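Serine/threonine-protein kinase PknI (Mycobacterium tuberculosis, PDB 5XLL) is a membrane-bound serine/threonine protein kinase that helps slow mycobacterial growth within the infected host, probably acting as a dimer through its extracellular sensor domain. Local coordinates at residues E46-A51 / L71-E76. Residues are numbered along the deposited sequence; the frame is centred on the assembly and turned at random.
Sequences ECLAAA and LMQFGE
Ala49 and Met72, a selenomethionine here, form the hydrogen-bonded pair at the middle of this antiparallel contact between strands 47-51 and 71-75. Ala49 N gives its hydrogen to Met72 O at 2.7 Å, and Met72 N returns one to Ala49 O at 2.8 Å, both almost straight. At the next hydrogen-bonded pair, the bond from Phe74 N to Cys47 O is longer, 3.3 Å.

Leu48 and Gln73 are non-hydrogen-bonded neighbours whose side chains run side by side in the same direction. Along Gln73, CB lies 3.8 Å from Leu48 CD2. Gln73 CG is closer to Leu48 CD2, at 3.6 Å, while also passing near Cys47 O. Gln73 runs extended (chi1 -178°, its CG opposite the backbone N), which carries the amide past the leucine: Gln73 CD still lies beside Leu48 CD2, and Gln73 NE2 ends 3.1 Å from Glu46 OE2. The carboxylate and amide planes are nearly parallel, but the angle is poor for a hydrogen bond and Glu46 is poorly ordered.

On the same face, Leu71 CD2 reaches Ala50 CB at 3.9 Å, while Pro157 covers Leu48 and Ala50. On the other face, Trp79 of strand 78-91 packs against Ala49 and Met72. The two strands are second and third in the sensor domain's antiparallel meander, between strand 36-42, whose Cys42 is disulfide-bonded to Cys47, and strand 78-91.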
loop_
_atom_site.group_PDB
_atom_site.type_symbol
_atom_site.label_atom_id
_atom_site.label_comp_id
_atom_site.label_asym_id
_atom_site.label_seq_id
_atom_site.Cartn_x
_atom_site.Cartn_y
_atom_site.Cartn_z
ATOM N N GLU B 46 -15.358 -9.009 11.427
ATOM C CA GLU B 46 -14.498 -7.859 11.102
ATOM C C GLU B 46 -14.857 -6.576 11.869
ATOM O O GLU B 46 -16.026 -6.325 12.188
ATOM C CB GLU B 46 -14.509 -7.578 9.597
ATOM C CG GLU B 46 -15.717 -6.794 9.120
ATOM C CD GLU B 46 -16.209 -7.260 7.768
ATOM O OE1 GLU B 46 -16.813 -8.360 7.710
ATOM O OE2 GLU B 46 -15.990 -6.533 6.768
ATOM N N CYS B 47 -13.844 -5.762 12.155
ATOM C CA CYS B 47 -14.043 -4.504 12.877
ATOM C C CYS B 47 -14.028 -3.288 11.957
ATOM O O CYS B 47 -13.265 -3.234 10.984
ATOM C CB CYS B 47 -12.977 -4.332 13.952
ATOM S SG CYS B 47 -13.109 -5.518 15.289
ATOM N N LEU B 48 -14.877 -2.312 12.267
ATOM C CA LEU B 48 -14.919 -1.060 11.519
ATOM C C LEU B 48 -14.800 0.104 12.492
ATOM O O LEU B 48 -15.233 0.003 13.641
ATOM C CB LEU B 48 -16.228 -0.934 10.734
ATOM C CG LEU B 48 -16.560 -2.062 9.767
ATOM C CD1 LEU B 48 -17.953 -1.902 9.145
ATOM C CD2 LEU B 48 -15.491 -2.117 8.695
ATOM N N ALA B 49 -14.201 1.202 12.044
ATOM C CA ALA B 49 -14.231 2.426 12.829
ATOM C C ALA B 49 -14.745 3.575 11.985
ATOM O O ALA B 49 -14.544 3.603 10.759
ATOM C CB ALA B 49 -12.879 2.748 13.392
ATOM N N ALA B 50 -15.416 4.515 12.648
ATOM C CA ALA B 50 -15.880 5.735 11.989
ATOM C C ALA B 50 -15.434 6.946 12.789
ATOM O O ALA B 50 -15.254 6.879 14.021
ATOM C CB ALA B 50 -17.407 5.739 11.795
ATOM N N ALA B 51 -15.250 8.057 12.084
ATOM C CA ALA B 51 -14.740 9.260 12.717
ATOM C C ALA B 51 -15.423 10.500 12.162
ATOM O O ALA B 51 -15.579 10.650 10.934
ATOM C CB ALA B 51 -13.219 9.368 12.546
ATOM N N LEU B 71 -14.346 6.618 7.347
ATOM C CA LEU B 71 -14.485 5.188 7.542
ATOM C C LEU B 71 -13.128 4.476 7.474
ATOM O O LEU B 71 -12.384 4.630 6.503
ATOM C CB LEU B 71 -15.434 4.600 6.491
ATOM C CG LEU B 71 -16.504 3.598 6.965
ATOM C CD1 LEU B 71 -16.028 2.154 6.882
ATOM C CD2 LEU B 71 -16.956 3.931 8.390
HETATM N N MSE B 72 -12.821 3.686 8.499
HETATM C CA MSE B 72 -11.634 2.844 8.486
HETATM C C MSE B 72 -12.010 1.409 8.812
HETATM O O MSE B 72 -12.903 1.157 9.627
HETATM C CB MSE B 72 -10.590 3.329 9.496
HETATM C CG MSE B 72 -10.105 4.757 9.280
HETATM SE SE MSE B 72 -8.440 5.056 10.327
HETATM C CE MSE B 72 -7.184 4.301 8.968
ATOM N N GLN B 73 -11.321 0.472 8.173
ATOM C CA GLN B 73 -11.528 -0.953 8.423
ATOM C C GLN B 73 -10.211 -1.604 8.876
ATOM O O GLN B 73 -9.127 -1.338 8.314
ATOM C CB GLN B 73 -12.053 -1.636 7.161
ATOM C CG GLN B 73 -12.345 -3.115 7.341
ATOM C CD GLN B 73 -12.932 -3.757 6.090
ATOM O OE1 GLN B 73 -13.014 -3.129 5.027
ATOM N NE2 GLN B 73 -13.346 -5.019 6.215
ATOM N N PHE B 74 -10.293 -2.441 9.900
ATOM C CA PHE B 74 -9.121 -3.150 10.362
ATOM C C PHE B 74 -9.005 -4.518 9.699
ATOM O O PHE B 74 -9.911 -5.354 9.799
ATOM C CB PHE B 74 -9.132 -3.327 11.878
ATOM C CG PHE B 74 -7.825 -3.842 12.423
ATOM C CD1 PHE B 74 -7.593 -5.214 12.535
ATOM C CD2 PHE B 74 -6.813 -2.957 12.784
ATOM C CE1 PHE B 74 -6.376 -5.698 13.018
ATOM C CE2 PHE B 74 -5.588 -3.429 13.259
ATOM C CZ PHE B 74 -5.371 -4.803 13.384
ATOM N N GLY B 75 -7.876 -4.742 9.035
ATOM C CA GLY B 75 -7.569 -6.049 8.488
ATOM C C GLY B 75 -6.084 -6.214 8.235
ATOM O O GLY B 75 -5.395 -5.241 7.877
ATOM N N GLU B 76 -5.603 -7.444 8.426
ATOM C CA GLU B 76 -4.218 -7.794 8.132
ATOM C C GLU B 76 -3.263 -6.911 8.919
ATOM O O GLU B 76 -2.342 -6.316 8.346
ATOM C CB GLU B 76 -3.943 -7.685 6.624
ATOM C CG GLU B 76 -4.350 -8.926 5.824
ATOM C CD GLU B 76 -5.845 -9.210 5.870
ATOM O OE1 GLU B 76 -6.595 -8.481 5.179
ATOM O OE2 GLU B 76 -6.261 -10.170 6.579
#